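Local coordinates for protein probable transcriptional regulator PhnF (Escherichia coli, PDB 2FA1) that is probably a transcriptional regulator of the GntR/HutC family, encoded in an alkylphosphonate uptake and C-P lyase operon and represented here by its C-terminal effector-binding domain, at residues I96-A110 with N122-D136. Residues are numbered along the deposited sequence; the frame is centred on the assembly and turned at random. Where two conformers were deposited one is given.
Sequences IALRRSQTRISARRA and NMSPLLCVRTLNHRD
Strands 98-109 and 125-135 pair antiparallel, and paired backbone bonds join Arg-104 to Arg-130, Ser-106 to Cys-128 and Arg-108 to Leu-126; the Cys-128 N to Ser-106 O bond is nearly straight (176°). Past the Arg-108 and Leu-126 pair, Ala-110 N gives to Ser-124 O and Met-123 N to Ala-110 O, both at 2.7 Å. Toward the other end a classic beta bulge interrupts the register: Ser-101 and Gln-102 both face Leu-132, whose O takes a 2.7 Å bond from Ser-101 N and a weak one from Gln-102 N.

Water 1 bridges the strands, hydrogen-bonded to Ser-106 OG and accepting from Arg-130 NE at 3.2 Å in the guanidinium plane. Arg-104 and Arg-130, their guanidinium planes 42° apart, converge on the carboxylate of Glu-155 of the second subunit, each by a salt bridge.

On the face that carries Arg-100, Thr-103, Ile-105 and Val-129, Arg-100 bends at chi2 (95°) and chi3, which brings its CD to 3.6 Å from Thr-131 CB and lays the guanidinium face against Thr-131 CG2; its NH1 donates to Thr-103 OG1, also hydrogen-bonded to His-160 of the second subunit. Thr-103 CG2 meets Val-129 CG1 at 3.8 Å, and Ile-105 packs more loosely on Val-129 and Leu-127. At the far ends, Met-123 CE lies over one guanidinium face of Arg-109, and Ile-96 CG1 sits 3.9 Å above the centre of that of Arg-135.

Strand 98-109 edges the six-stranded antiparallel sheet of this UTRA domain, and residues 102-105 pair with a strand of the second subunit. The contact thus combines an antiparallel strand pair, joined through helix 113-118, with Arg-104 and Arg-130, whose charges are probably balanced across the dimer interface.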
loop_
_atom_site.group_PDB
_atom_site.type_symbol
_atom_site.label_atom_id
_atom_site.label_comp_id
_atom_site.label_asym_id
_atom_site.label_seq_id
_atom_site.Cartn_x
_atom_site.Cartn_y
_atom_site.Cartn_z
ATOM N N ILE A 96 -9.715 -24.768 -2.949
ATOM C CA ILE A 96 -8.971 -23.738 -3.751
ATOM C C ILE A 96 -8.404 -22.691 -2.804
ATOM O O ILE A 96 -9.147 -22.081 -2.048
ATOM C CB ILE A 96 -9.851 -23.066 -4.774
ATOM C CG1 ILE A 96 -10.249 -24.037 -5.873
ATOM C CG2 ILE A 96 -9.068 -22.039 -5.541
ATOM C CD1 ILE A 96 -11.459 -23.562 -6.630
ATOM N N ALA A 97 -7.083 -22.473 -2.844
ATOM C CA ALA A 97 -6.482 -21.426 -1.942
ATOM C C ALA A 97 -5.831 -20.507 -2.959
ATOM O O ALA A 97 -4.996 -20.893 -3.777
ATOM C CB ALA A 97 -5.482 -21.993 -0.910
ATOM N N LEU A 98 -6.372 -19.309 -3.041
ATOM C CA LEU A 98 -5.898 -18.406 -4.040
ATOM C C LEU A 98 -4.590 -17.780 -3.592
ATOM O O LEU A 98 -4.416 -17.509 -2.383
ATOM C CB LEU A 98 -6.935 -17.280 -4.203
ATOM C CG LEU A 98 -8.256 -17.856 -4.576
ATOM C CD1 LEU A 98 -9.418 -16.817 -4.316
ATOM C CD2 LEU A 98 -8.093 -18.229 -5.996
ATOM N N ARG A 99 -3.684 -17.582 -4.533
ATOM C CA ARG A 99 -2.426 -16.899 -4.264
ATOM C C ARG A 99 -2.270 -15.711 -5.209
ATOM O O ARG A 99 -2.572 -15.769 -6.400
ATOM C CB ARG A 99 -1.244 -17.851 -4.427
ATOM C CG ARG A 99 -1.182 -18.918 -3.358
ATOM C CD ARG A 99 -0.596 -18.382 -2.058
ATOM N NE ARG A 99 -1.254 -18.946 -0.881
ATOM C CZ ARG A 99 -1.841 -20.143 -0.826
ATOM N NH1 ARG A 99 -1.835 -20.969 -1.875
ATOM N NH2 ARG A 99 -2.412 -20.525 0.304
ATOM N N ARG A 100 -1.743 -14.658 -4.631
ATOM C CA ARG A 100 -1.653 -13.332 -5.228
ATOM C C ARG A 100 -0.575 -13.261 -6.330
ATOM O O ARG A 100 0.560 -13.717 -6.135
ATOM C CB ARG A 100 -1.326 -12.416 -4.082
ATOM C CG ARG A 100 -1.170 -10.946 -4.388
ATOM C CD ARG A 100 -2.417 -10.145 -4.168
ATOM N NE ARG A 100 -2.995 -10.393 -2.848
ATOM C CZ ARG A 100 -2.822 -9.600 -1.807
ATOM N NH1 ARG A 100 -2.192 -8.455 -1.978
ATOM N NH2 ARG A 100 -3.352 -9.911 -0.599
ATOM N N SER A 101 -0.887 -12.703 -7.471
ATOM C CA SER A 101 0.195 -12.431 -8.399
ATOM C C SER A 101 0.610 -10.989 -8.399
ATOM O O SER A 101 1.822 -10.669 -8.505
ATOM C CB SER A 101 -0.086 -12.849 -9.841
ATOM O OG SER A 101 -1.094 -12.104 -10.459
ATOM N N GLN A 102 -0.380 -10.107 -8.343
ATOM C CA GLN A 102 -0.041 -8.698 -8.510
ATOM C C GLN A 102 -0.934 -7.913 -7.564
ATOM O O GLN A 102 -2.058 -8.325 -7.280
ATOM C CB GLN A 102 -0.437 -8.280 -9.936
ATOM C CG GLN A 102 0.339 -8.950 -11.029
ATOM C CD GLN A 102 0.125 -8.254 -12.360
ATOM O OE1 GLN A 102 1.067 -8.100 -13.149
ATOM N NE2 GLN A 102 -1.106 -7.784 -12.608
ATOM N N THR A 103 -0.395 -6.779 -7.052
ATOM C CA THR A 103 -1.155 -5.870 -6.161
ATOM C C THR A 103 -0.901 -4.465 -6.715
ATOM O O THR A 103 0.256 -4.169 -7.143
ATOM C CB THR A 103 -0.689 -5.941 -4.696
ATOM O OG1 THR A 103 -0.756 -7.287 -4.186
ATOM C CG2 THR A 103 -1.573 -5.028 -3.779
ATOM N N ARG A 104 -1.962 -3.624 -6.760
ATOM C CA ARG A 104 -1.766 -2.190 -7.078
ATOM C C ARG A 104 -2.415 -1.407 -5.929
ATOM O O ARG A 104 -3.569 -1.690 -5.622
ATOM C CB ARG A 104 -2.363 -1.802 -8.359
ATOM C CG ARG A 104 -1.525 -2.339 -9.565
ATOM C CD ARG A 104 -2.037 -1.624 -10.872
ATOM N NE ARG A 104 -0.991 -1.732 -11.860
ATOM C CZ ARG A 104 -0.199 -0.734 -12.287
ATOM N NH1 ARG A 104 -0.317 0.534 -11.870
ATOM N NH2 ARG A 104 0.728 -1.042 -13.178
ATOM N N ILE A 105 -1.715 -0.423 -5.342
ATOM C CA ILE A 105 -2.270 0.357 -4.244
ATOM C C ILE A 105 -2.313 1.829 -4.670
ATOM O O ILE A 105 -1.321 2.380 -5.147
ATOM C CB ILE A 105 -1.383 0.218 -3.023
ATOM C CG1 ILE A 105 -1.326 -1.276 -2.704
ATOM C CG2 ILE A 105 -2.039 0.962 -1.779
ATOM C CD1 ILE A 105 -0.262 -1.511 -1.771
ATOM N N SER A 106 -3.510 2.416 -4.620
ATOM C CA SER A 106 -3.587 3.859 -4.876
ATOM C C SER A 106 -4.409 4.563 -3.806
ATOM O O SER A 106 -5.033 3.934 -2.986
ATOM C CB SER A 106 -4.276 4.066 -6.210
ATOM O OG SER A 106 -5.572 3.489 -6.240
ATOM N N ALA A 107 -4.494 5.892 -3.931
ATOM C CA ALA A 107 -5.372 6.633 -2.961
ATOM C C ALA A 107 -6.097 7.649 -3.774
ATOM O O ALA A 107 -5.543 8.268 -4.690
ATOM C CB ALA A 107 -4.634 7.296 -1.835
ATOM N N ARG A 108 -7.336 7.838 -3.414
ATOM C CA ARG A 108 -8.105 8.890 -4.084
ATOM C C ARG A 108 -9.215 9.420 -3.240
ATOM O O ARG A 108 -9.386 9.011 -2.097
ATOM C CB ARG A 108 -8.569 8.377 -5.419
ATOM C CG ARG A 108 -9.561 7.215 -5.303
ATOM C CD ARG A 108 -10.277 7.167 -6.653
ATOM N NE ARG A 108 -11.259 6.071 -6.771
ATOM C CZ ARG A 108 -10.958 4.807 -7.051
ATOM N NH1 ARG A 108 -11.910 3.881 -7.192
ATOM N NH2 ARG A 108 -9.703 4.459 -7.190
ATOM N N ARG A 109 -9.868 10.462 -3.746
ATOM C CA ARG A 109 -10.867 11.171 -2.936
ATOM C C ARG A 109 -12.197 10.658 -3.410
ATOM O O ARG A 109 -12.457 10.665 -4.603
ATOM C CB ARG A 109 -10.696 12.717 -3.046
ATOM C CG ARG A 109 -9.595 13.227 -2.044
ATOM C CD ARG A 109 -9.413 14.722 -2.008
ATOM N NE ARG A 109 -8.778 15.211 -3.221
ATOM C CZ ARG A 109 -8.439 16.492 -3.447
ATOM N NH1 ARG A 109 -8.687 17.418 -2.534
ATOM N NH2 ARG A 109 -7.828 16.843 -4.588
ATOM N N ALA A 110 -13.039 10.177 -2.483
ATOM C CA ALA A 110 -14.283 9.485 -2.848
ATOM C C ALA A 110 -15.274 10.429 -3.479
ATOM O O ALA A 110 -15.423 11.542 -3.024
ATOM C CB ALA A 110 -14.944 8.910 -1.604
ATOM N N ASN A 122 -18.414 13.622 0.369
ATOM C CA ASN A 122 -17.718 13.955 -0.820
ATOM C C ASN A 122 -16.240 14.257 -0.503
ATOM O O ASN A 122 -15.919 14.955 0.456
ATOM C CB ASN A 122 -18.452 15.153 -1.452
ATOM C CG ASN A 122 -17.974 15.422 -2.832
ATOM O OD1 ASN A 122 -17.664 14.484 -3.577
ATOM N ND2 ASN A 122 -17.836 16.701 -3.178
ATOM N N MET A 123 -15.350 13.689 -1.315
ATOM C CA MET A 123 -13.878 13.933 -1.295
ATOM C C MET A 123 -13.121 13.234 -0.125
ATOM O O MET A 123 -11.896 13.397 0.070
ATOM C CB MET A 123 -13.560 15.447 -1.364
ATOM C CG MET A 123 -14.204 16.051 -2.641
ATOM S SD MET A 123 -13.562 15.371 -4.190
ATOM C CE MET A 123 -11.923 16.012 -4.078
ATOM N N SER A 124 -13.837 12.373 0.600
ATOM C CA SER A 124 -13.191 11.667 1.726
ATOM C C SER A 124 -12.081 10.757 1.177
ATOM O O SER A 124 -12.354 10.070 0.158
ATOM C CB SER A 124 -14.196 10.741 2.419
ATOM O OG SER A 124 -15.099 11.492 3.109
ATOM N N PRO A 125 -10.809 10.872 1.660
ATOM C CA PRO A 125 -9.752 9.956 1.137
ATOM C C PRO A 125 -9.945 8.437 1.367
ATOM O O PRO A 125 -10.184 7.977 2.529
ATOM C CB PRO A 125 -8.474 10.449 1.848
ATOM C CG PRO A 125 -8.733 11.850 2.058
ATOM C CD PRO A 125 -10.183 11.887 2.526
ATOM N N LEU A 126 -9.752 7.684 0.270
ATOM C CA LEU A 126 -9.885 6.215 0.288
ATOM C C LEU A 126 -8.579 5.577 -0.137
ATOM O O LEU A 126 -7.903 6.168 -1.013
ATOM C CB LEU A 126 -10.945 5.717 -0.674
ATOM C CG LEU A 126 -12.367 6.232 -0.662
ATOM C CD1 LEU A 126 -13.095 5.647 -1.896
ATOM C CD2 LEU A 126 -12.936 5.796 0.649
ATOM N N LEU A 127 -8.247 4.403 0.423
ATOM C CA LEU A 127 -7.142 3.579 -0.098
ATOM C C LEU A 127 -7.808 2.588 -1.025
ATOM O O LEU A 127 -8.878 1.988 -0.669
ATOM C CB LEU A 127 -6.448 2.801 1.015
ATOM C CG LEU A 127 -5.368 3.582 1.772
ATOM C CD1 LEU A 127 -5.054 3.091 3.253
ATOM C CD2 LEU A 127 -4.132 3.665 0.883
ATOM N N CYS A 128 -7.249 2.407 -2.228
ATOM C CA CYS A 128 -7.812 1.472 -3.156
ATOM C C CYS A 128 -6.766 0.378 -3.412
ATOM O O CYS A 128 -5.625 0.713 -3.798
ATOM C CB CYS A 128 -8.172 2.171 -4.418
ATOM S SG CYS A 128 -8.648 1.044 -5.818
ATOM N N VAL A 129 -7.111 -0.894 -3.125
ATOM C CA VAL A 129 -6.120 -1.990 -3.247
ATOM C C VAL A 129 -6.718 -2.951 -4.274
ATOM O O VAL A 129 -7.860 -3.469 -4.099
ATOM C CB VAL A 129 -5.802 -2.733 -1.934
ATOM C CG1 VAL A 129 -4.824 -3.839 -2.207
ATOM C CG2 VAL A 129 -5.188 -1.776 -0.915
ATOM N N ARG A 130 -5.964 -3.229 -5.333
ATOM C CA ARG A 130 -6.559 -4.042 -6.440
ATOM C C ARG A 130 -5.609 -5.201 -6.595
ATOM O O ARG A 130 -4.350 -5.041 -6.551
ATOM C CB ARG A 130 -6.633 -3.281 -7.754
ATOM C CG ARG A 130 -7.574 -2.024 -7.712
ATOM C CD ARG A 130 -7.848 -1.447 -9.023
ATOM N NE ARG A 130 -6.694 -0.717 -9.493
ATOM C CZ ARG A 130 -6.165 -0.797 -10.720
ATOM N NH1 ARG A 130 -6.684 -1.559 -11.661
ATOM N NH2 ARG A 130 -5.118 -0.024 -11.018
ATOM N N THR A 131 -6.172 -6.412 -6.642
ATOM C CA THR A 131 -5.307 -7.593 -6.627
ATOM C C THR A 131 -5.751 -8.611 -7.664
ATOM O O THR A 131 -6.889 -8.727 -7.918
ATOM C CB THR A 131 -5.245 -8.257 -5.234
ATOM O OG1 THR A 131 -6.480 -8.881 -4.883
ATOM C CG2 THR A 131 -4.971 -7.249 -4.071
ATOM N N LEU A 132 -4.802 -9.345 -8.267
ATOM C CA LEU A 132 -5.052 -10.494 -9.130
ATOM C C LEU A 132 -4.543 -11.729 -8.402
ATOM O O LEU A 132 -3.391 -11.761 -7.836
ATOM C CB LEU A 132 -4.230 -10.379 -10.434
ATOM C CG LEU A 132 -4.922 -9.507 -11.443
ATOM C CD1 LEU A 132 -4.020 -9.499 -12.699
ATOM C CD2 LEU A 132 -6.316 -10.029 -11.799
ATOM N N ASN A 133 -5.417 -12.752 -8.365
ATOM C CA ASN A 133 -5.193 -13.947 -7.563
ATOM C C ASN A 133 -5.421 -15.136 -8.489
ATOM O O ASN A 133 -6.175 -15.050 -9.484
ATOM C CB ASN A 133 -6.179 -14.045 -6.382
ATOM C CG ASN A 133 -5.972 -12.957 -5.358
ATOM O OD1 ASN A 133 -4.905 -12.780 -4.776
ATOM N ND2 ASN A 133 -7.032 -12.181 -5.123
ATOM N N HIS A 134 -4.662 -16.193 -8.200
ATOM C CA HIS A 134 -4.529 -17.362 -9.116
ATOM C C HIS A 134 -4.686 -18.623 -8.297
ATOM O O HIS A 134 -4.401 -18.620 -7.098
ATOM C CB HIS A 134 -3.100 -17.341 -9.723
ATOM C CG HIS A 134 -2.944 -16.294 -10.802
ATOM N ND1 HIS A 134 -2.610 -14.979 -10.519
ATOM C CD2 HIS A 134 -3.122 -16.355 -12.145
ATOM C CE1 HIS A 134 -2.571 -14.290 -11.650
ATOM N NE2 HIS A 134 -2.871 -15.094 -12.650
ATOM N N ARG A 135 -5.268 -19.641 -8.925
ATOM C CA ARG A 135 -5.199 -20.999 -8.368
ATOM C C ARG A 135 -3.798 -21.440 -8.754
ATOM O O ARG A 135 -3.398 -21.372 -9.957
ATOM C CB ARG A 135 -6.193 -21.964 -9.008
ATOM C CG ARG A 135 -7.605 -21.571 -8.880
ATOM C CD ARG A 135 -8.533 -22.596 -9.605
ATOM N NE ARG A 135 -8.171 -23.957 -9.214
ATOM C CZ ARG A 135 -8.913 -25.046 -9.438
ATOM N NH1 ARG A 135 -10.052 -24.948 -10.113
ATOM N NH2 ARG A 135 -8.472 -26.240 -9.008
ATOM N N ASP A 136 -3.052 -21.811 -7.727
ATOM C CA ASP A 136 -1.787 -22.548 -7.876
ATOM C C ASP A 136 -1.427 -22.833 -9.335
ATOM O O ASP A 136 -1.926 -23.798 -9.947
ATOM C CB ASP A 136 -1.855 -23.845 -7.077
ATOM C CG ASP A 136 -1.428 -23.666 -5.629
ATOM O OD1 ASP A 136 -0.385 -24.262 -5.257
ATOM O OD2 ASP A 136 -2.124 -22.948 -4.874
HETATM O O HOH W 1 -5.122 0.735 -7.058
#